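Local atomic coordinates of amidase, hydantoinase/carbamoylase family (Burkholderia vietnamiensis, PDB entry 5I4M), a protein that probably hydrolyses N-carbamoyl-L-amino acids or related carbon-nitrogen bonds, as a two-zinc enzyme of the peptidase M20 family. Residues 256-262 / 333-337; 228-233 / 347-351; 126-130 / 421-426; 238-244 / 300-306. One frame throughout, in Å; residues are numbered along the deposited sequence.

Interaction 1 of 4, residues 256-262 / 333-337; sequences RRDALLG and DIGLD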
loop_
_atom_site.group_PDB
_atom_site.type_symbol
_atom_site.label_atom_id
_atom_site.label_comp_id
_atom_site.label_asym_id
_atom_site.label_seq_id
_atom_site.Cartn_x
_atom_site.Cartn_y
_atom_site.Cartn_z
ATOM N N ARG A 256 4.166 19.323 11.072
ATOM C CA ARG A 256 3.572 18.237 10.309
ATOM C C ARG A 256 2.913 17.212 11.216
ATOM O O ARG A 256 3.375 16.928 12.324
ATOM C CB ARG A 256 4.633 17.538 9.468
ATOM C CG ARG A 256 5.375 18.483 8.573
ATOM C CD ARG A 256 6.438 17.741 7.814
ATOM N NE ARG A 256 7.002 18.591 6.772
ATOM C CZ ARG A 256 7.569 18.115 5.675
ATOM N NH1 ARG A 256 7.629 16.800 5.485
ATOM N NH2 ARG A 256 8.058 18.949 4.774
ATOM N N ARG A 257 1.826 16.636 10.721
ATOM C CA ARG A 257 1.153 15.524 11.384
ATOM C C ARG A 257 1.167 14.370 10.393
ATOM O O ARG A 257 0.197 14.126 9.671
ATOM C CB ARG A 257 -0.247 15.923 11.841
ATOM C CG ARG A 257 -0.195 17.100 12.817
ATOM C CD ARG A 257 -1.461 17.240 13.641
ATOM N NE ARG A 257 -2.629 17.614 12.853
ATOM C CZ ARG A 257 -3.746 16.891 12.775
ATOM N NH1 ARG A 257 -4.765 17.317 12.041
ATOM N NH2 ARG A 257 -3.856 15.745 13.435
ATOM N N ASP A 258 2.311 13.680 10.352
ATOM C CA ASP A 258 2.621 12.640 9.375
ATOM C C ASP A 258 2.147 11.287 9.899
ATOM O O ASP A 258 2.722 10.746 10.852
ATOM C CB ASP A 258 4.128 12.642 9.113
ATOM C CG ASP A 258 4.529 11.767 7.943
ATOM O OD1 ASP A 258 3.932 10.677 7.799
ATOM O OD2 ASP A 258 5.444 12.175 7.169
ATOM N N ALA A 259 1.110 10.727 9.264
ATOM C CA ALA A 259 0.560 9.462 9.745
ATOM C C ALA A 259 1.482 8.287 9.445
ATOM O O ALA A 259 1.446 7.280 10.159
ATOM C CB ALA A 259 -0.824 9.209 9.136
ATOM N N LEU A 260 2.296 8.374 8.396
ATOM C CA LEU A 260 3.237 7.289 8.144
ATOM C C LEU A 260 4.418 7.338 9.110
ATOM O O LEU A 260 4.955 6.296 9.492
ATOM C CB LEU A 260 3.703 7.336 6.679
ATOM C CG LEU A 260 4.699 6.253 6.248
ATOM C CD1 LEU A 260 4.108 4.873 6.496
ATOM C CD2 LEU A 260 5.080 6.421 4.776
ATOM N N LEU A 261 4.848 8.527 9.511
ATOM C CA LEU A 261 5.841 8.605 10.573
ATOM C C LEU A 261 5.335 7.900 11.821
ATOM O O LEU A 261 6.067 7.122 12.448
ATOM C CB LEU A 261 6.169 10.065 10.873
ATOM C CG LEU A 261 7.265 10.323 11.913
ATOM C CD1 LEU A 261 8.619 9.783 11.427
ATOM C CD2 LEU A 261 7.346 11.793 12.240
ATOM N N GLY A 262 4.071 8.141 12.176
ATOM C CA GLY A 262 3.485 7.456 13.323
ATOM C C GLY A 262 3.407 5.957 13.116
ATOM O O GLY A 262 3.846 5.175 13.965
ATOM N N ASP A 333 2.574 12.393 20.539
ATOM C CA ASP A 333 3.775 13.159 20.222
ATOM C C ASP A 333 3.663 13.830 18.859
ATOM O O ASP A 333 4.105 14.972 18.686
ATOM C CB ASP A 333 5.000 12.248 20.280
ATOM C CG ASP A 333 6.257 12.936 19.803
ATOM O OD1 ASP A 333 6.823 13.743 20.570
ATOM O OD2 ASP A 333 6.680 12.667 18.659
ATOM N N ILE A 334 3.074 13.145 17.887
ATOM C CA ILE A 334 2.923 13.698 16.544
ATOM C C ILE A 334 1.665 14.548 16.433
ATOM O O ILE A 334 1.645 15.554 15.719
ATOM C CB ILE A 334 2.916 12.548 15.514
ATOM C CG1 ILE A 334 4.233 11.782 15.563
ATOM C CG2 ILE A 334 2.638 13.069 14.086
ATOM C CD1 ILE A 334 4.211 10.502 14.751
ATOM N N GLY A 335 0.601 14.163 17.126
ATOM C CA GLY A 335 -0.674 14.826 16.945
ATOM C C GLY A 335 -1.571 14.076 15.982
ATOM O O GLY A 335 -2.279 14.678 15.171
ATOM N N LEU A 336 -1.554 12.756 16.064
ATOM C CA LEU A 336 -2.408 11.914 15.243
ATOM C C LEU A 336 -3.652 11.511 16.024
ATOM O O LEU A 336 -3.611 11.370 17.249
ATOM C CB LEU A 336 -1.647 10.663 14.798
ATOM C CG LEU A 336 -0.327 10.893 14.066
ATOM C CD1 LEU A 336 0.414 9.566 13.858
ATOM C CD2 LEU A 336 -0.577 11.574 12.720
ATOM N N ASP A 337 -4.765 11.338 15.302
ATOM C CA ASP A 337 -5.944 10.667 15.835
ATOM C C ASP A 337 -5.772 9.164 15.644
ATOM O O ASP A 337 -5.228 8.723 14.631
ATOM C CB ASP A 337 -7.218 11.140 15.128
ATOM C CG ASP A 337 -7.546 12.594 15.419
ATOM O OD1 ASP A 337 -7.141 13.096 16.488
ATOM O OD2 ASP A 337 -8.208 13.235 14.575
HETATM O O HOH W 1 3.763 16.964 14.996
HETATM O O HOH W 2 -5.994 14.858 12.500
#

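Interaction 2 of 4, residues 228-233 / 347-351; sequences VTDAQG and APIAF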
loop_
_atom_site.group_PDB
_atom_site.type_symbol
_atom_site.label_atom_id
_atom_site.label_comp_id
_atom_site.label_asym_id
_atom_site.label_seq_id
_atom_site.Cartn_x
_atom_site.Cartn_y
_atom_site.Cartn_z
ATOM N N VAL A 228 1.264 -32.555 18.905
ATOM C CA VAL A 228 0.891 -31.190 19.269
ATOM C C VAL A 228 0.051 -31.230 20.535
ATOM O O VAL A 228 -1.039 -31.816 20.549
ATOM C CB VAL A 228 0.128 -30.496 18.137
ATOM C CG1 VAL A 228 -0.093 -29.022 18.497
ATOM C CG2 VAL A 228 0.890 -30.617 16.814
ATOM N N THR A 229 0.540 -30.576 21.587
ATOM C CA THR A 229 -0.115 -30.588 22.888
ATOM C C THR A 229 -0.889 -29.317 23.181
ATOM O O THR A 229 -1.823 -29.352 23.987
ATOM C CB THR A 229 0.917 -30.775 24.005
ATOM O OG1 THR A 229 1.834 -29.674 23.979
ATOM C CG2 THR A 229 1.686 -32.078 23.812
ATOM N N ASP A 230 -0.501 -28.204 22.561
ATOM C CA ASP A 230 -1.055 -26.886 22.841
ATOM C C ASP A 230 -0.967 -26.048 21.576
ATOM O O ASP A 230 -0.250 -26.384 20.633
ATOM C CB ASP A 230 -0.294 -26.169 23.963
ATOM C CG ASP A 230 -0.290 -26.939 25.262
ATOM O OD1 ASP A 230 0.583 -27.821 25.431
ATOM O OD2 ASP A 230 -1.140 -26.633 26.131
ATOM N N ALA A 231 -1.692 -24.939 21.576
ATOM C CA ALA A 231 -1.610 -23.950 20.509
ATOM C C ALA A 231 -1.537 -22.585 21.171
ATOM O O ALA A 231 -2.322 -22.303 22.078
ATOM C CB ALA A 231 -2.816 -24.032 19.569
ATOM N N GLN A 232 -0.582 -21.756 20.754
ATOM C CA GLN A 232 -0.407 -20.505 21.468
ATOM C C GLN A 232 -1.567 -19.561 21.161
ATOM O O GLN A 232 -2.319 -19.754 20.207
ATOM C CB GLN A 232 0.935 -19.862 21.113
ATOM C CG GLN A 232 0.993 -19.211 19.749
ATOM C CD GLN A 232 2.298 -18.454 19.553
ATOM O OE1 GLN A 232 2.917 -18.013 20.524
ATOM N NE2 GLN A 232 2.727 -18.321 18.307
ATOM N N GLY A 233 -1.728 -18.535 22.006
ATOM C CA GLY A 233 -2.793 -17.570 21.811
ATOM C C GLY A 233 -2.381 -16.441 20.879
ATOM O O GLY A 233 -1.194 -16.232 20.623
ATOM N N ALA A 347 -7.343 -17.279 23.642
ATOM C CA ALA A 347 -6.347 -17.669 24.613
ATOM C C ALA A 347 -5.592 -18.901 24.124
ATOM O O ALA A 347 -6.124 -19.691 23.335
ATOM C CB ALA A 347 -7.011 -17.967 25.950
ATOM N N PRO A 348 -4.349 -19.086 24.574
ATOM C CA PRO A 348 -3.670 -20.371 24.362
ATOM C C PRO A 348 -4.571 -21.507 24.816
ATOM O O PRO A 348 -5.334 -21.378 25.783
ATOM C CB PRO A 348 -2.422 -20.269 25.248
ATOM C CG PRO A 348 -2.225 -18.796 25.489
ATOM C CD PRO A 348 -3.603 -18.204 25.489
ATOM N N ILE A 349 -4.507 -22.622 24.112
ATOM C CA ILE A 349 -5.424 -23.717 24.395
ATOM C C ILE A 349 -4.639 -25.017 24.443
ATOM O O ILE A 349 -3.696 -25.217 23.671
ATOM C CB ILE A 349 -6.577 -23.769 23.367
ATOM C CG1 ILE A 349 -7.595 -24.852 23.742
ATOM C CG2 ILE A 349 -6.055 -23.970 21.955
ATOM C CD1 ILE A 349 -8.963 -24.599 23.144
ATOM N N ALA A 350 -5.002 -25.876 25.391
ATOM C CA ALA A 350 -4.415 -27.199 25.525
ATOM C C ALA A 350 -5.290 -28.200 24.785
ATOM O O ALA A 350 -6.520 -28.173 24.908
ATOM C CB ALA A 350 -4.289 -27.584 27.003
ATOM N N PHE A 351 -4.664 -29.073 24.012
ATOM C CA PHE A 351 -5.443 -30.055 23.283
ATOM C C PHE A 351 -5.808 -31.215 24.205
ATOM O O PHE A 351 -5.276 -31.356 25.313
ATOM C CB PHE A 351 -4.674 -30.515 22.045
ATOM C CG PHE A 351 -4.678 -29.495 20.932
ATOM C CD1 PHE A 351 -5.878 -29.066 20.377
ATOM C CD2 PHE A 351 -3.491 -28.939 20.468
ATOM C CE1 PHE A 351 -5.894 -28.104 19.355
ATOM C CE2 PHE A 351 -3.501 -27.979 19.454
ATOM C CZ PHE A 351 -4.696 -27.571 18.897
HETATM O O HOH W 3 -2.561 -31.206 26.022
#

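Interaction 3 of 4, residues 126-130 / 421-426; sequences VIRSL and LLHAML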
loop_
_atom_site.group_PDB
_atom_site.type_symbol
_atom_site.label_atom_id
_atom_site.label_comp_id
_atom_site.label_asym_id
_atom_site.label_seq_id
_atom_site.Cartn_x
_atom_site.Cartn_y
_atom_site.Cartn_z
ATOM N N VAL A 126 -6.835 -40.787 4.165
ATOM C CA VAL A 126 -7.349 -41.685 5.201
ATOM C C VAL A 126 -8.609 -42.386 4.710
ATOM O O VAL A 126 -8.767 -43.602 4.854
ATOM C CB VAL A 126 -7.605 -40.915 6.509
ATOM C CG1 VAL A 126 -8.401 -41.769 7.482
ATOM C CG2 VAL A 126 -6.295 -40.516 7.141
ATOM N N ILE A 127 -9.522 -41.631 4.103
ATOM C CA ILE A 127 -10.747 -42.220 3.560
ATOM C C ILE A 127 -10.411 -43.299 2.540
ATOM O O ILE A 127 -10.935 -44.421 2.581
ATOM C CB ILE A 127 -11.630 -41.126 2.936
ATOM C CG1 ILE A 127 -12.075 -40.123 4.003
ATOM C CG2 ILE A 127 -12.813 -41.753 2.208
ATOM C CD1 ILE A 127 -12.915 -40.726 5.080
ATOM N N ARG A 128 -9.525 -42.968 1.596
ATOM C CA ARG A 128 -9.178 -43.930 0.555
ATOM C C ARG A 128 -8.495 -45.156 1.145
ATOM O O ARG A 128 -8.692 -46.281 0.668
ATOM C CB ARG A 128 -8.282 -43.269 -0.492
ATOM C CG ARG A 128 -8.974 -42.189 -1.304
ATOM C CD ARG A 128 -7.982 -41.487 -2.211
ATOM N NE ARG A 128 -8.630 -40.765 -3.309
ATOM C CZ ARG A 128 -8.024 -39.854 -4.069
ATOM N NH1 ARG A 128 -6.756 -39.530 -3.847
ATOM N NH2 ARG A 128 -8.693 -39.263 -5.056
ATOM N N SER A 129 -7.682 -44.957 2.182
ATOM C CA SER A 129 -6.974 -46.076 2.787
ATOM C C SER A 129 -7.923 -46.970 3.569
ATOM O O SER A 129 -7.754 -48.195 3.583
ATOM C CB SER A 129 -5.849 -45.561 3.678
ATOM O OG SER A 129 -4.780 -45.074 2.892
ATOM N N LEU A 130 -8.929 -46.384 4.223
ATOM C CA LEU A 130 -9.955 -47.210 4.850
ATOM C C LEU A 130 -10.700 -48.025 3.805
ATOM O O LEU A 130 -11.057 -49.180 4.050
ATOM C CB LEU A 130 -10.935 -46.345 5.637
ATOM C CG LEU A 130 -10.387 -45.527 6.804
ATOM C CD1 LEU A 130 -11.461 -44.571 7.307
ATOM C CD2 LEU A 130 -9.914 -46.439 7.912
ATOM N N LEU A 421 -2.051 -39.733 11.419
ATOM C CA LEU A 421 -3.445 -39.302 11.377
ATOM C C LEU A 421 -4.376 -40.496 11.201
ATOM O O LEU A 421 -5.383 -40.626 11.903
ATOM C CB LEU A 421 -3.652 -38.299 10.240
ATOM C CG LEU A 421 -5.092 -37.814 10.069
ATOM C CD1 LEU A 421 -5.483 -36.947 11.258
ATOM C CD2 LEU A 421 -5.293 -37.052 8.749
ATOM N N LEU A 422 -4.046 -41.377 10.253
ATOM C CA LEU A 422 -4.842 -42.577 10.012
ATOM C C LEU A 422 -5.067 -43.370 11.290
ATOM O O LEU A 422 -6.203 -43.727 11.622
ATOM C CB LEU A 422 -4.149 -43.454 8.964
ATOM C CG LEU A 422 -4.739 -44.842 8.701
ATOM C CD1 LEU A 422 -6.175 -44.730 8.189
ATOM C CD2 LEU A 422 -3.865 -45.629 7.709
ATOM N N HIS A 423 -3.995 -43.663 12.024
ATOM C CA HIS A 423 -4.178 -44.522 13.186
ATOM C C HIS A 423 -4.762 -43.790 14.381
ATOM O O HIS A 423 -5.520 -44.396 15.151
ATOM C CB HIS A 423 -2.872 -45.219 13.530
ATOM C CG HIS A 423 -2.679 -46.454 12.716
ATOM N ND1 HIS A 423 -3.112 -47.691 13.139
ATOM C CD2 HIS A 423 -2.220 -46.627 11.454
ATOM C CE1 HIS A 423 -2.865 -48.585 12.197
ATOM N NE2 HIS A 423 -2.324 -47.965 11.164
ATOM N N ALA A 424 -4.452 -42.508 14.555
ATOM C CA ALA A 424 -5.107 -41.754 15.616
ATOM C C ALA A 424 -6.606 -41.684 15.373
ATOM O O ALA A 424 -7.405 -41.846 16.304
ATOM C CB ALA A 424 -4.509 -40.352 15.714
ATOM N N MET A 425 -7.006 -41.447 14.125
ATOM C CA MET A 425 -8.427 -41.428 13.798
ATOM C C MET A 425 -9.042 -42.807 13.976
ATOM O O MET A 425 -10.130 -42.943 14.551
ATOM C CB MET A 425 -8.636 -40.926 12.370
ATOM C CG MET A 425 -8.298 -39.459 12.185
ATOM S SD MET A 425 -8.715 -38.934 10.514
ATOM C CE MET A 425 -10.504 -39.056 10.550
ATOM N N LEU A 426 -8.360 -43.846 13.484
ATOM C CA LEU A 426 -8.868 -45.206 13.658
ATOM C C LEU A 426 -9.065 -45.534 15.126
ATOM O O LEU A 426 -10.069 -46.148 15.509
ATOM C CB LEU A 426 -7.911 -46.214 13.031
ATOM C CG LEU A 426 -8.215 -46.659 11.612
ATOM C CD1 LEU A 426 -7.107 -47.583 11.142
ATOM C CD2 LEU A 426 -9.571 -47.351 11.557
#

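Interaction 4 of 4, residues 238-244 / 300-306; sequences EITFTGQ and GRVFFTV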
loop_
_atom_site.group_PDB
_atom_site.type_symbol
_atom_site.label_atom_id
_atom_site.label_comp_id
_atom_site.label_asym_id
_atom_site.label_seq_id
_atom_site.Cartn_x
_atom_site.Cartn_y
_atom_site.Cartn_z
ATOM N N GLU A 238 -6.332 -3.816 14.201
ATOM C CA GLU A 238 -6.360 -2.877 13.090
ATOM C C GLU A 238 -6.225 -1.471 13.658
ATOM O O GLU A 238 -6.952 -1.099 14.587
ATOM C CB GLU A 238 -7.657 -3.009 12.280
ATOM C CG GLU A 238 -7.732 -4.312 11.473
ATOM C CD GLU A 238 -9.006 -4.455 10.647
ATOM O OE1 GLU A 238 -9.090 -5.427 9.861
ATOM O OE2 GLU A 238 -9.912 -3.603 10.768
ATOM N N ILE A 239 -5.291 -0.699 13.118
ATOM C CA ILE A 239 -5.037 0.656 13.596
ATOM C C ILE A 239 -5.063 1.591 12.399
ATOM O O ILE A 239 -4.411 1.321 11.385
ATOM C CB ILE A 239 -3.684 0.762 14.323
ATOM C CG1 ILE A 239 -3.684 -0.117 15.570
ATOM C CG2 ILE A 239 -3.419 2.210 14.725
ATOM C CD1 ILE A 239 -2.320 -0.235 16.244
ATOM N N THR A 240 -5.820 2.677 12.507
ATOM C CA THR A 240 -5.725 3.763 11.539
ATOM C C THR A 240 -5.246 5.005 12.277
ATOM O O THR A 240 -5.857 5.409 13.272
ATOM C CB THR A 240 -7.067 4.026 10.848
ATOM O OG1 THR A 240 -7.458 2.869 10.095
ATOM C CG2 THR A 240 -6.952 5.218 9.901
ATOM N N PHE A 241 -4.129 5.570 11.822
ATOM C CA PHE A 241 -3.691 6.895 12.244
ATOM C C PHE A 241 -4.210 7.919 11.245
ATOM O O PHE A 241 -4.086 7.723 10.032
ATOM C CB PHE A 241 -2.164 6.997 12.274
ATOM C CG PHE A 241 -1.519 6.451 13.511
ATOM C CD1 PHE A 241 -2.125 6.568 14.745
ATOM C CD2 PHE A 241 -0.269 5.860 13.433
ATOM C CE1 PHE A 241 -1.500 6.078 15.892
ATOM C CE2 PHE A 241 0.355 5.370 14.563
ATOM C CZ PHE A 241 -0.268 5.480 15.797
ATOM N N THR A 242 -4.746 9.026 11.746
ATOM C CA THR A 242 -5.120 10.142 10.885
ATOM C C THR A 242 -4.319 11.373 11.288
ATOM O O THR A 242 -4.347 11.785 12.454
ATOM C CB THR A 242 -6.617 10.422 10.958
ATOM O OG1 THR A 242 -7.342 9.231 10.612
ATOM C CG2 THR A 242 -6.977 11.534 9.970
ATOM N N GLY A 243 -3.582 11.934 10.330
ATOM C CA GLY A 243 -2.901 13.200 10.523
ATOM C C GLY A 243 -3.450 14.226 9.556
ATOM O O GLY A 243 -4.666 14.398 9.458
ATOM N N GLN A 244 -2.585 14.900 8.810
ATOM C CA GLN A 244 -3.062 15.857 7.820
ATOM C C GLN A 244 -2.155 15.800 6.604
ATOM O O GLN A 244 -0.964 16.091 6.717
ATOM C CB GLN A 244 -3.101 17.278 8.388
ATOM C CG GLN A 244 -3.527 18.314 7.359
ATOM C CD GLN A 244 -3.682 19.708 7.945
ATOM O OE1 GLN A 244 -2.757 20.251 8.546
ATOM N NE2 GLN A 244 -4.858 20.293 7.767
ATOM N N GLY A 300 -1.539 11.438 5.156
ATOM C CA GLY A 300 -2.536 11.952 6.077
ATOM C C GLY A 300 -3.320 10.861 6.775
ATOM O O GLY A 300 -4.002 11.127 7.768
ATOM N N ARG A 301 -3.229 9.625 6.279
ATOM C CA ARG A 301 -3.942 8.508 6.888
ATOM C C ARG A 301 -3.179 7.223 6.602
ATOM O O ARG A 301 -2.783 6.982 5.462
ATOM C CB ARG A 301 -5.377 8.412 6.350
ATOM C CG ARG A 301 -6.270 7.452 7.121
ATOM C CD ARG A 301 -7.710 7.451 6.597
ATOM N NE ARG A 301 -7.854 6.753 5.318
ATOM C CZ ARG A 301 -8.139 7.346 4.159
ATOM N NH1 ARG A 301 -8.318 8.660 4.101
ATOM N NH2 ARG A 301 -8.248 6.619 3.053
ATOM N N VAL A 302 -2.960 6.405 7.627
ATOM C CA VAL A 302 -2.326 5.106 7.408
ATOM C C VAL A 302 -3.089 4.059 8.206
ATOM O O VAL A 302 -3.299 4.215 9.416
ATOM C CB VAL A 302 -0.831 5.091 7.784
ATOM C CG1 VAL A 302 -0.260 3.673 7.581
ATOM C CG2 VAL A 302 -0.047 6.109 6.939
ATOM N N PHE A 303 -3.511 3.004 7.519
ATOM C CA PHE A 303 -4.097 1.817 8.131
ATOM C C PHE A 303 -3.023 0.743 8.217
ATOM O O PHE A 303 -2.257 0.555 7.267
ATOM C CB PHE A 303 -5.274 1.314 7.285
ATOM C CG PHE A 303 -5.760 -0.073 7.646
ATOM C CD1 PHE A 303 -5.197 -1.200 7.053
ATOM C CD2 PHE A 303 -6.796 -0.241 8.549
ATOM C CE1 PHE A 303 -5.647 -2.483 7.379
ATOM C CE2 PHE A 303 -7.261 -1.516 8.871
ATOM C CZ PHE A 303 -6.683 -2.636 8.284
ATOM N N PHE A 304 -2.970 0.030 9.344
ATOM C CA PHE A 304 -2.042 -1.095 9.425
ATOM C C PHE A 304 -2.534 -2.089 10.470
ATOM O O PHE A 304 -3.422 -1.793 11.277
ATOM C CB PHE A 304 -0.606 -0.639 9.715
ATOM C CG PHE A 304 -0.445 0.089 11.020
ATOM C CD1 PHE A 304 -0.744 1.440 11.116
ATOM C CD2 PHE A 304 0.009 -0.573 12.136
ATOM C CE1 PHE A 304 -0.595 2.113 12.320
ATOM C CE2 PHE A 304 0.157 0.093 13.339
ATOM C CZ PHE A 304 -0.150 1.436 13.427
ATOM N N THR A 305 -1.945 -3.283 10.430
ATOM C CA THR A 305 -2.340 -4.388 11.291
ATOM C C THR A 305 -1.238 -4.709 12.286
ATOM O O THR A 305 -0.054 -4.446 12.043
ATOM C CB THR A 305 -2.663 -5.646 10.475
ATOM O OG1 THR A 305 -1.505 -6.052 9.728
ATOM C CG2 THR A 305 -3.809 -5.368 9.513
ATOM N N VAL A 306 -1.636 -5.282 13.415
ATOM C CA VAL A 306 -0.685 -5.803 14.385
ATOM C C VAL A 306 -1.068 -7.235 14.699
ATOM O O VAL A 306 -2.253 -7.556 14.837
ATOM C CB VAL A 306 -0.636 -4.952 15.665
ATOM C CG1 VAL A 306 0.360 -5.545 16.654
ATOM C CG2 VAL A 306 -0.244 -3.547 15.313
#

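Interaction 1 of 4, residues 256-262 / 333-337
Ile334 packs against Gly262 where, in this M20-family fold, the N-terminal turn of helix 259-276 lies against the C-terminal end of helix 313-334. Among the polar contacts, Arg257, whose side chain also has a second conformer, donates in the one described from NH2 to Gly335 O at 2.6 Å, the acceptor lying 6° out of the guanidinium plane. A bend at chi3 (-67°) turns the guanidinium so that NH2 meets that oxygen. Gly335 is the first residue to leave the helix, with positive phi, and its carbonyl O accepts at a C=O...N angle of 175°. A water donates to both Arg256 O and Ile334 O, bridging the two backbones.

Helix capping forms a second group. Asp258 is the N-cap residue; its OD1 accepts from Leu261 N at 2.9 Å, met from above the carboxylate plane, and more weakly from Leu260 N.

The apolar contacts depend on Gly262, which lets two side chains come close to the helix backbone. Ile334 CD1 reaches Gly262 CA at 3.4 Å and also packs on Leu261 CG, while Leu336 straddles the first turn, with CD2 at 3.8 Å from Ala259 CA. Phe241 of strand 225-242 touches both Ala259 and Leu336, and Leu261 packs on Asp268 of the second subunit. The other branch of Leu336 ends near the glycine, CD1 lying 3.8 Å from Gly262 CA.

Interaction 2 of 4, residues 228-233 / 347-351
Ala231 and Ile349 form the hydrogen-bonded pair of a short antiparallel beta ladder, in which the end of strand 337-350 runs beside strand 225-242. Two backbone bonds define the pair: Ala231 N donates to Ile349 O at 2.9 Å, and Ile349 N returns a bond to Ala231 O at 3.0 Å. A third, from Phe351 N to Thr229 O, is straight at the hydrogen (168°), although the donor stands 37° out of the carbonyl plane. The same Thr229 oxygen takes a second bond from a water that also donates to Phe351 O, tying the ladder's end together.

Side chains then separate to the two faces. With Ala231 and Ile349 lies the Phe351 ring: its CE2 meets Val228 CG1 at 3.7 Å and Ala231 CB at 4.0 Å. A chi1 of -75°, which sets CG beside the backbone N, swings the ring toward these two residues, and the side chain runs alongside Val228, pointing the same way. Met392 of strand 390-395 touches both Val228 and Phe351, placing this face against that strand.

On the face of Asp230 and Ala350, the carboxylate is steadied within its own strand, Thr229 OG1 donating to Asp230 OD1. Farther along, Gln232 hydrogen-bonds through NE2 to Gly376 O and lies close to the phosphoglycerate-binding Arg309. At the next residue, Gly233, the Pro348 ring fits against bare glycine backbone, with CG 3.5 Å from Gly233 N.

Interaction 3 of 4, residues 126-130 / 421-426
Val126 projects from helix 117-132 onto Leu422 of helix 411-429, and its two methyls divide the work. CG1, anti to the backbone N (chi1 168°), extends to Leu422 CD1 at 3.8 Å. It also meets Met425, whose chain bends at chi3 and whose SD lies 4.2 Å from Val126 CG1. CG2 instead settles over the opposing backbone, 3.8 Å from Leu422 CA, with Leu421 CD2 also near it, 3.9 Å away. One valine is thus wedged among three side chains of the partner helix.

Leu422 has its CG anti to the backbone N (chi1 173°), which carries CD1 obliquely across the valine and on to Leu130 CD2 at 4.1 Å. Leu130 then slides past Leu426 in the opposite direction, their CD2 atoms 3.8 Å apart.

The short axes pass 10.5 Å apart at a signed angle of -71°, consistent with a short contact between these segments. Outside it, Phe208 of strand 206-212 packs on Leu421 and Met425, while Val141 of strand 141-145 touches both Met425 and Ile127 of helix 117-132, so both helices rest on strands of the zinc-binding domain; Ser129 turns its hydroxyl to Glu125 O in its own helix. No hydrogen bond joins the two segments: their attachment is purely apolar, relying on the fit of branched side chains and on exclusion of water.

Interaction 4 of 4, residues 238-244 / 300-306
Phe304 takes the less common chi1 of 61°, its CG between the backbone N and the carbonyl carbon, and this lays its ring beneath Ile239 of the neighbouring strand. The two belong to an antiparallel beta ladder of the M20 dimerisation region, between strands 225-242 and 297-310. Ile239 CB stands 4.0 Å from the ring centroid and 22° off the normal, a CH-pi contact, and Ile239 CG2 nears Phe304 CZ at 3.6 Å. Phe241 CD2 meets the edge of the same ring. Val266 of helix 259-276 touches both phenylalanines, while Val327 of helix 313-334 packs on Ile239 and Phe241; the two helices therefore share this face.

On the reverse face, Phe303 has CG anti to the backbone N (chi1 167°), so its ring leans across to Glu238 and Thr240. Thr240 OG1 approaches the ring edge, 3.5 Å from CD2 of Phe303, and Glu238 CB lies 3.7 Å from Phe303 CE2. The Glu238 chain is extended beyond CG, and its OE1 forms a salt bridge to Arg295 of the second subunit.

Paired backbone bonds join Ile239 with Phe304, and Phe241 with Val302, in both directions; Ile239 N meets Phe304 O at 2.8 Å. At the far end, Gly300 and Arg301 form a classic beta bulge against His291 of strand 282-291; on the 238-244 side the last bond runs from Gly243 N to Gly300 O, at 2.7 Å.

From the N terminus, helix 117-132 comes first; interaction 3 joins it to the C-terminal helix 411-429 and so closes the longest loop, enclosing the other three contacts. Strand 225-242 enters next. Its start pairs with 347-351 in interaction 2, whose loop contains interactions 1 and 4, and its end pairs with 300-306 in interaction 4. Interactions 1 and 4 cross, because segment 256-262 falls between 238-244 and 300-306 while 333-337 follows them. These two touch, with centres 9 Å apart, packing helix ends on the sheet near the second subunit. Interaction 3 lies on the opposite side of the chain's centre, and strand 225-242 links interactions 2 and 4.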